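Local coordinates for YlmD (Geobacillus stearothermophilus, PDB 6T1B), which catalyses the phosphorolysis of adenosine, inosine and S-methyl-5'-thioadenosine, also deaminates adenosine, and uses zinc as its cofactor, at residues 19-24 with 130-135; 86-91 with 108-113; 171-176 with 234-239. All coordinates share one frame; numbering follows the deposited sequence. Where two conformers were deposited one is given.

Contact 1: 19-24 with 130-135; sequences PPFAGA and YFVAPS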
loop_
_atom_site.group_PDB
_atom_site.type_symbol
_atom_site.label_atom_id
_atom_site.label_comp_id
_atom_site.label_asym_id
_atom_site.label_seq_id
_atom_site.Cartn_x
_atom_site.Cartn_y
_atom_site.Cartn_z
ATOM N N PRO A 19 15.251 1.373 -8.037
ATOM C CA PRO A 19 16.355 2.320 -7.763
ATOM C C PRO A 19 15.889 3.647 -7.186
ATOM O O PRO A 19 16.545 4.177 -6.274
ATOM C CB PRO A 19 17.007 2.512 -9.142
ATOM C CG PRO A 19 16.739 1.242 -9.845
ATOM C CD PRO A 19 15.393 0.756 -9.374
ATOM N N PRO A 20 14.774 4.219 -7.655
ATOM C CA PRO A 20 14.358 5.524 -7.107
ATOM C C PRO A 20 14.012 5.492 -5.619
ATOM O O PRO A 20 13.929 6.557 -5.002
ATOM C CB PRO A 20 13.139 5.911 -7.960
ATOM C CG PRO A 20 13.229 5.063 -9.183
ATOM C CD PRO A 20 13.888 3.784 -8.754
ATOM N N PHE A 21 13.806 4.319 -5.026
ATOM C CA PHE A 21 13.459 4.199 -3.619
ATOM C C PHE A 21 14.684 3.914 -2.756
ATOM O O PHE A 21 14.550 3.681 -1.546
ATOM C CB PHE A 21 12.361 3.135 -3.448
ATOM C CG PHE A 21 11.027 3.550 -4.016
ATOM C CD1 PHE A 21 10.725 3.378 -5.349
ATOM C CD2 PHE A 21 10.077 4.116 -3.193
ATOM C CE1 PHE A 21 9.510 3.778 -5.862
ATOM C CE2 PHE A 21 8.862 4.507 -3.697
ATOM C CZ PHE A 21 8.575 4.331 -5.028
ATOM N N ALA A 22 15.875 3.964 -3.349
ATOM C CA ALA A 22 17.085 3.617 -2.613
ATOM C C ALA A 22 17.351 4.572 -1.452
ATOM O O ALA A 22 18.016 4.185 -0.480
ATOM C CB ALA A 22 18.282 3.602 -3.566
ATOM N N GLY A 23 16.861 5.804 -1.529
ATOM C CA GLY A 23 17.019 6.759 -0.447
ATOM C C GLY A 23 15.986 6.673 0.656
ATOM O O GLY A 23 16.024 7.490 1.592
ATOM N N ALA A 24 15.096 5.692 0.601
ATOM C CA ALA A 24 14.029 5.565 1.574
ATOM C C ALA A 24 14.059 4.186 2.200
ATOM O O ALA A 24 14.639 3.243 1.663
ATOM C CB ALA A 24 12.656 5.788 0.944
ATOM N N TYR A 130 3.310 2.948 -3.529
ATOM C CA TYR A 130 4.374 3.719 -2.919
ATOM C C TYR A 130 4.807 4.816 -3.886
ATOM O O TYR A 130 5.026 4.549 -5.070
ATOM C CB TYR A 130 5.599 2.829 -2.661
ATOM C CG TYR A 130 5.394 1.579 -1.803
ATOM C CD1 TYR A 130 4.714 0.471 -2.299
ATOM C CD2 TYR A 130 5.948 1.487 -0.528
ATOM C CE1 TYR A 130 4.556 -0.681 -1.531
ATOM C CE2 TYR A 130 5.799 0.357 0.233
ATOM C CZ TYR A 130 5.092 -0.729 -0.270
ATOM O OH TYR A 130 4.962 -1.894 0.472
ATOM N N PHE A 131 4.999 6.036 -3.360
ATOM C CA PHE A 131 5.371 7.186 -4.160
ATOM C C PHE A 131 6.650 7.804 -3.601
ATOM O O PHE A 131 6.813 7.892 -2.373
ATOM C CB PHE A 131 4.290 8.263 -4.084
ATOM C CG PHE A 131 2.943 7.868 -4.614
ATOM C CD1 PHE A 131 2.069 7.104 -3.871
ATOM C CD2 PHE A 131 2.515 8.327 -5.838
ATOM C CE1 PHE A 131 0.815 6.810 -4.374
ATOM C CE2 PHE A 131 1.275 8.017 -6.339
ATOM C CZ PHE A 131 0.425 7.272 -5.604
ATOM N N VAL A 132 7.511 8.282 -4.480
ATOM C CA VAL A 132 8.679 9.020 -4.043
ATOM C C VAL A 132 8.972 10.086 -5.077
ATOM O O VAL A 132 8.852 9.861 -6.285
ATOM C CB VAL A 132 9.892 8.092 -3.805
ATOM C CG1 VAL A 132 10.368 7.426 -5.069
ATOM C CG2 VAL A 132 11.018 8.841 -3.091
ATOM N N ALA A 133 9.332 11.262 -4.600
ATOM C CA ALA A 133 9.956 12.289 -5.435
ATOM C C ALA A 133 11.313 12.531 -4.781
ATOM O O ALA A 133 11.441 13.358 -3.852
ATOM C CB ALA A 133 9.104 13.551 -5.500
ATOM N N PRO A 134 12.368 11.829 -5.223
ATOM C CA PRO A 134 13.636 11.859 -4.471
ATOM C C PRO A 134 14.250 13.234 -4.365
ATOM O O PRO A 134 14.823 13.581 -3.325
ATOM C CB PRO A 134 14.544 10.911 -5.265
ATOM C CG PRO A 134 13.639 10.033 -6.008
ATOM C CD PRO A 134 12.417 10.859 -6.340
ATOM N N SER A 135 14.179 14.029 -5.431
ATOM C CA SER A 135 14.793 15.346 -5.391
ATOM C C SER A 135 14.154 16.184 -4.292
ATOM O O SER A 135 14.855 16.865 -3.533
ATOM C CB SER A 135 14.670 16.015 -6.759
ATOM O OG SER A 135 13.318 16.263 -7.110
#

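Contact 2: 86-91 with 108-113; sequences QKVTKS and DGLYTD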
loop_
_atom_site.group_PDB
_atom_site.type_symbol
_atom_site.label_atom_id
_atom_site.label_comp_id
_atom_site.label_asym_id
_atom_site.label_seq_id
_atom_site.Cartn_x
_atom_site.Cartn_y
_atom_site.Cartn_z
ATOM N N GLN A 86 -3.982 12.439 3.264
ATOM C CA GLN A 86 -3.582 13.478 4.206
ATOM C C GLN A 86 -2.067 13.659 4.197
ATOM O O GLN A 86 -1.328 12.671 4.281
ATOM C CB GLN A 86 -4.000 13.092 5.629
ATOM C CG GLN A 86 -3.976 14.233 6.620
ATOM C CD GLN A 86 -5.283 14.999 6.608
ATOM O OE1 GLN A 86 -6.283 14.549 7.171
ATOM N NE2 GLN A 86 -5.295 16.134 5.942
ATOM N N LYS A 87 -1.617 14.900 4.116
ATOM C CA LYS A 87 -0.218 15.225 4.351
ATOM C C LYS A 87 0.039 15.190 5.848
ATOM O O LYS A 87 -0.736 15.754 6.637
ATOM C CB LYS A 87 0.075 16.625 3.836
ATOM C CG LYS A 87 1.497 17.086 4.099
ATOM C CD LYS A 87 1.757 18.436 3.487
ATOM C CE LYS A 87 3.205 18.907 3.690
ATOM N NZ LYS A 87 3.523 20.097 2.846
ATOM N N VAL A 88 1.114 14.514 6.251
ATOM C CA VAL A 88 1.476 14.431 7.661
ATOM C C VAL A 88 2.905 14.885 7.896
ATOM O O VAL A 88 3.724 14.955 6.975
ATOM C CB VAL A 88 1.278 13.007 8.216
ATOM C CG1 VAL A 88 -0.201 12.636 8.154
ATOM C CG2 VAL A 88 2.119 11.995 7.426
ATOM N N THR A 89 3.195 15.211 9.162
ATOM C CA THR A 89 4.485 15.736 9.580
ATOM C C THR A 89 4.890 15.077 10.892
ATOM O O THR A 89 4.197 14.211 11.425
ATOM C CB THR A 89 4.431 17.256 9.794
ATOM O OG1 THR A 89 3.597 17.536 10.937
ATOM C CG2 THR A 89 3.895 17.965 8.566
ATOM N N LYS A 90 6.025 15.511 11.438
ATOM C CA LYS A 90 6.456 14.949 12.718
ATOM C C LYS A 90 5.428 15.171 13.818
ATOM O O LYS A 90 5.393 14.386 14.778
ATOM C CB LYS A 90 7.856 15.443 13.076
ATOM C CG LYS A 90 8.933 14.635 12.350
ATOM C CD LYS A 90 10.311 15.283 12.335
ATOM C CE LYS A 90 10.828 15.546 13.729
ATOM N NZ LYS A 90 12.316 15.617 13.736
ATOM N N SER A 91 4.546 16.166 13.680
ATOM C CA SER A 91 3.531 16.383 14.706
ATOM C C SER A 91 2.490 15.272 14.729
ATOM O O SER A 91 1.725 15.182 15.697
ATOM C CB SER A 91 2.848 17.740 14.528
ATOM O OG SER A 91 2.051 17.788 13.361
ATOM N N ASP A 108 -7.134 7.059 3.232
ATOM C CA ASP A 108 -6.536 5.843 2.745
ATOM C C ASP A 108 -5.156 6.071 2.148
ATOM O O ASP A 108 -4.563 5.126 1.621
ATOM C CB ASP A 108 -7.470 5.163 1.729
ATOM C CG ASP A 108 -8.639 4.501 2.422
ATOM O OD1 ASP A 108 -9.580 5.248 2.786
ATOM O OD2 ASP A 108 -8.517 3.274 2.652
ATOM N N GLY A 109 -4.631 7.274 2.232
ATOM C CA GLY A 109 -3.263 7.498 1.832
ATOM C C GLY A 109 -2.678 8.623 2.652
ATOM O O GLY A 109 -3.392 9.475 3.190
ATOM N N LEU A 110 -1.348 8.629 2.709
ATOM C CA LEU A 110 -0.607 9.610 3.473
ATOM C C LEU A 110 0.606 10.027 2.660
ATOM O O LEU A 110 1.117 9.244 1.852
ATOM C CB LEU A 110 -0.071 9.033 4.787
ATOM C CG LEU A 110 -1.111 8.531 5.772
ATOM C CD1 LEU A 110 -0.451 7.806 6.930
ATOM C CD2 LEU A 110 -1.997 9.660 6.234
ATOM N N TYR A 111 1.085 11.245 2.892
ATOM C CA TYR A 111 2.386 11.601 2.344
ATOM C C TYR A 111 3.092 12.555 3.288
ATOM O O TYR A 111 2.457 13.202 4.123
ATOM C CB TYR A 111 2.324 12.196 0.939
ATOM C CG TYR A 111 1.723 13.566 0.774
ATOM C CD1 TYR A 111 2.524 14.701 0.773
ATOM C CD2 TYR A 111 0.370 13.719 0.527
ATOM C CE1 TYR A 111 1.985 15.954 0.561
ATOM C CE2 TYR A 111 -0.161 14.966 0.312
ATOM C CZ TYR A 111 0.634 16.069 0.330
ATOM O OH TYR A 111 0.070 17.307 0.102
ATOM N N THR A 112 4.414 12.659 3.144
ATOM C CA THR A 112 5.178 13.599 3.946
ATOM C C THR A 112 6.425 14.026 3.187
ATOM O O THR A 112 6.987 13.254 2.397
ATOM C CB THR A 112 5.570 12.991 5.298
ATOM O OG1 THR A 112 6.201 13.961 6.135
ATOM C CG2 THR A 112 6.519 11.806 5.123
ATOM N N ASP A 113 6.862 15.244 3.453
ATOM C CA ASP A 113 8.139 15.716 2.944
ATOM C C ASP A 113 9.198 15.824 4.038
ATOM O O ASP A 113 10.274 16.362 3.807
ATOM C CB ASP A 113 7.986 17.016 2.144
ATOM C CG ASP A 113 7.557 18.192 2.991
ATOM O OD1 ASP A 113 7.395 18.022 4.202
ATOM O OD2 ASP A 113 7.377 19.298 2.429
HETATM O O HOH W 1 5.004 16.717 5.146
#

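Contact 3: 171-176 with 234-239; sequences DIYVAI and NSHIYV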
loop_
_atom_site.group_PDB
_atom_site.type_symbol
_atom_site.label_atom_id
_atom_site.label_comp_id
_atom_site.label_asym_id
_atom_site.label_seq_id
_atom_site.Cartn_x
_atom_site.Cartn_y
_atom_site.Cartn_z
ATOM N N ASP A 171 8.595 14.133 -11.995
ATOM C CA ASP A 171 9.556 13.942 -10.922
ATOM C C ASP A 171 9.129 12.854 -9.945
ATOM O O ASP A 171 9.825 12.632 -8.948
ATOM C CB ASP A 171 9.770 15.248 -10.144
ATOM C CG ASP A 171 10.483 16.312 -10.958
ATOM O OD1 ASP A 171 10.276 17.515 -10.688
ATOM O OD2 ASP A 171 11.241 15.948 -11.877
ATOM N N ILE A 172 8.029 12.187 -10.209
ATOM C CA ILE A 172 7.483 11.172 -9.322
ATOM C C ILE A 172 7.841 9.788 -9.832
ATOM O O ILE A 172 7.863 9.545 -11.048
ATOM C CB ILE A 172 5.953 11.332 -9.206
ATOM C CG1 ILE A 172 5.647 12.733 -8.668
ATOM C CG2 ILE A 172 5.349 10.231 -8.351
ATOM C CD1 ILE A 172 4.153 13.032 -8.581
ATOM N N TYR A 173 8.122 8.892 -8.902
ATOM C CA TYR A 173 8.361 7.481 -9.161
ATOM C C TYR A 173 7.437 6.685 -8.260
ATOM O O TYR A 173 7.120 7.098 -7.138
ATOM C CB TYR A 173 9.814 7.100 -8.890
ATOM C CG TYR A 173 10.810 7.871 -9.712
ATOM C CD1 TYR A 173 11.401 7.314 -10.840
ATOM C CD2 TYR A 173 11.191 9.149 -9.345
ATOM C CE1 TYR A 173 12.317 8.022 -11.588
ATOM C CE2 TYR A 173 12.111 9.861 -10.092
ATOM C CZ TYR A 173 12.670 9.297 -11.204
ATOM O OH TYR A 173 13.597 10.022 -11.917
ATOM N N VAL A 174 6.966 5.555 -8.771
ATOM C CA VAL A 174 5.942 4.768 -8.095
ATOM C C VAL A 174 6.347 3.306 -8.081
ATOM O O VAL A 174 6.846 2.790 -9.085
ATOM C CB VAL A 174 4.565 4.918 -8.782
ATOM C CG1 VAL A 174 3.601 3.922 -8.189
ATOM C CG2 VAL A 174 4.064 6.361 -8.664
ATOM N N ALA A 175 6.112 2.629 -6.962
ATOM C CA ALA A 175 6.177 1.176 -6.926
ATOM C C ALA A 175 4.793 0.682 -6.533
ATOM O O ALA A 175 4.215 1.155 -5.550
ATOM C CB ALA A 175 7.214 0.679 -5.934
ATOM N N ILE A 176 4.247 -0.240 -7.320
ATOM C CA ILE A 176 2.985 -0.902 -7.012
ATOM C C ILE A 176 3.365 -2.251 -6.431
ATOM O O ILE A 176 4.060 -3.035 -7.094
ATOM C CB ILE A 176 2.118 -1.018 -8.268
ATOM C CG1 ILE A 176 1.628 0.370 -8.677
ATOM C CG2 ILE A 176 0.952 -1.963 -8.050
ATOM C CD1 ILE A 176 1.050 0.428 -10.056
ATOM N N ASN A 234 5.874 6.294 -17.717
ATOM C CA ASN A 234 5.860 4.832 -17.746
ATOM C C ASN A 234 7.106 4.251 -17.089
ATOM O O ASN A 234 7.020 3.306 -16.302
ATOM C CB ASN A 234 5.740 4.379 -19.201
ATOM C CG ASN A 234 5.741 2.875 -19.370
ATOM O OD1 ASN A 234 4.941 2.176 -18.752
ATOM N ND2 ASN A 234 6.644 2.373 -20.213
ATOM N N SER A 235 8.280 4.790 -17.424
ATOM C CA SER A 235 9.546 4.238 -16.934
ATOM C C SER A 235 9.787 4.542 -15.462
ATOM O O SER A 235 10.776 4.061 -14.898
ATOM C CB SER A 235 10.705 4.720 -17.811
ATOM O OG SER A 235 10.852 6.118 -17.726
ATOM N N HIS A 236 8.928 5.338 -14.839
ATOM C CA HIS A 236 9.000 5.642 -13.423
ATOM C C HIS A 236 8.099 4.761 -12.574
ATOM O O HIS A 236 8.054 4.956 -11.354
ATOM C CB HIS A 236 8.606 7.096 -13.171
ATOM C CG HIS A 236 9.602 8.109 -13.650
ATOM N ND1 HIS A 236 9.665 9.364 -13.097
ATOM C CD2 HIS A 236 10.565 8.063 -14.602
ATOM C CE1 HIS A 236 10.620 10.060 -13.691
ATOM N NE2 HIS A 236 11.190 9.290 -14.600
ATOM N N ILE A 237 7.338 3.853 -13.191
ATOM C CA ILE A 237 6.348 3.031 -12.495
ATOM C C ILE A 237 6.829 1.588 -12.511
ATOM O O ILE A 237 6.958 0.981 -13.591
ATOM C CB ILE A 237 4.960 3.115 -13.145
ATOM C CG1 ILE A 237 4.461 4.558 -13.159
ATOM C CG2 ILE A 237 3.972 2.221 -12.384
ATOM C CD1 ILE A 237 3.258 4.765 -14.079
ATOM N N TYR A 238 7.075 1.047 -11.321
ATOM C CA TYR A 238 7.560 -0.310 -11.133
ATOM C C TYR A 238 6.433 -1.123 -10.527
ATOM O O TYR A 238 5.784 -0.658 -9.591
ATOM C CB TYR A 238 8.728 -0.294 -10.148
ATOM C CG TYR A 238 9.932 0.502 -10.620
ATOM C CD1 TYR A 238 9.935 1.886 -10.563
ATOM C CD2 TYR A 238 11.062 -0.137 -11.116
ATOM C CE1 TYR A 238 11.038 2.628 -11.000
ATOM C CE2 TYR A 238 12.169 0.592 -11.541
ATOM C CZ TYR A 238 12.142 1.970 -11.476
ATOM O OH TYR A 238 13.247 2.692 -11.900
ATOM N N VAL A 239 6.187 -2.317 -11.055
ATOM C CA VAL A 239 5.038 -3.117 -10.623
ATOM C C VAL A 239 5.536 -4.479 -10.156
ATOM O O VAL A 239 6.152 -5.221 -10.927
ATOM C CB VAL A 239 4.013 -3.283 -11.757
ATOM C CG1 VAL A 239 2.806 -4.056 -11.288
ATOM C CG2 VAL A 239 3.585 -1.929 -12.301
#

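Contact 1: 19-24 with 130-135
F21 and V132 make the dense half of this contact. The methyl CG1 of V132 stands over the centre of the phenyl ring, 3.6 Å from the centroid and 13° off the ring normal, a CH-pi contact in which all six ring carbons share. With chi1 at 65°, CG1 sits between the backbone N and the carbonyl carbon of V132, and that rotamer turns this methyl rather than CG2 onto the ring. At the far end of the phenyl, F21 CE2 lies 3.8 Å from Y130 CB, while the backbone O of Y130 comes up to the ring edge near its plane, 3.6 Å from F21 CZ. The tyrosine ring itself leads away from F21, and its hydroxyl is hydrogen-bonded to the carbonyl of G27. The contact thus lays a short 3-10 turn, from the connection between strands 13-16 and 25-29 of one mixed sheet, on strand 127-133 of the other. F21 also touches A175 and I268, one residue from each sheet, which suits a large flat apolar side chain buried between the two. Toward solvent the fit slackens. P20 brings its CB no closer than 4.3 Å to V132 CG1, and across the contact P20 O faces V132 CG1 and P134 CG, the latter 3.6 Å away. No hydrogen bond joins the two segments. Prolines suit this outer part: the ring of P20 restrains phi in the 3-10 turn, and P134, near the end of the strand, has no N-H to offer to further pairing.

Contact 2: 86-91 with 108-113
Q86, V88, G109 and Y111 exchange the backbone bonds that join these segments. Q86 N donates to G109 O, Y111 N to Q86 O, and V88 N to Y111 O; the last is short and straight, 2.8 Å with an N-H...O angle of 169°. Beyond this ladder, T112 OG1, anti to its own backbone N (chi1 -174°), donates to V88 O at 2.8 Å. V88 O probably takes a water proton as well, and that water accepts from D113 N. Threonine suits this place because its hydroxyl also accepts from E114 N. On one face of the sheet the extended K87 chain crosses the Y111 ring, CB lying over the face toward the rim, 3.9 Å from the centroid. The main salt bridge of K87 NZ is to E165, whose carboxylate is also hydrogen-bonded to Y111 OH; D113 OD2 is a long second partner, 4.0 Å from K87 NZ. On the face of Q86 and L110, V88 CG1 packs against L110 CD2, 4.0 Å away. T89 OG1 accepts from S91 N, an ST turn. The whole is a parallel strand pair at the margin of a mixed beta sheet, with 85-87 outermost and 109-112 inside.

Contact 3: 171-176 with 234-239
I176 CD1 meets I237 CG2 and V239 CG2, 4.1 Å from each, at the apolar centre of a parallel strand pair, 173-176 beside 237-239. The strand 237-239 is the outermost of its mixed sheet, and helix 219-229 packs on the face carrying V174, I176 and I237, touching all three. Branched residues suit this face: they favour extended backbone and give L227 and L228 of the helix hydrocarbon to pack on. I176 and V239 lie side by side, pointing the same way, whereas I176 crosses I237 obliquely. On the other face A175 is small, and F21 packs on it; Y238 beside it brings its ring edge to V174 O, with Y238 CD1 3.5 Å away. Between the faces runs the ladder of backbone bonds: V174 N to H236 O, Y238 N to V174 O, and I176 N to Y238 O, the axes of the two short strands only 11° apart.

Outward, at the start of the pair, aromatic and polar groups take over. The Y173 and H236 rings form an offset stack, centroids 3.8 Å apart and planes at 9°, with Y173 CE1 over the centre of the imidazole. P20 and P134 also touch Y173. A histidine suits this spot because it can stack through a face and donate from an edge. Anti to its carbonyl carbon (chi1 -71°), H236 CG is set 3.4 Å from Y173 CD1. H236 ND1 donates to I172 O at 2.7 Å; the oxygen lies in the imidazole plane, while the nitrogen stands above the plane of the I172 carbonyl.

All three contacts reach one mixed sheet, whose outermost strands, 85-87 and 237-239, belong to contact 2 and contact 3. Contact 1 sits on strand 127-133, the neighbour of 173-176 of contact 3. These two touch directly: Y130 N to A175 O at 2.8 Å and V132 O to Y173 N at 2.9 Å are probable hydrogen bonds. Contact 2 is nested in the loop closed by contact 1, their centres about 16 Å apart. It also leads to the active site: D108 OD2 is hydrogen-bonded to ND1 of H143, a ligand of the catalytic zinc. The side chain of L110 is about 9 Å from inosine, that of Y130 about 12 Å.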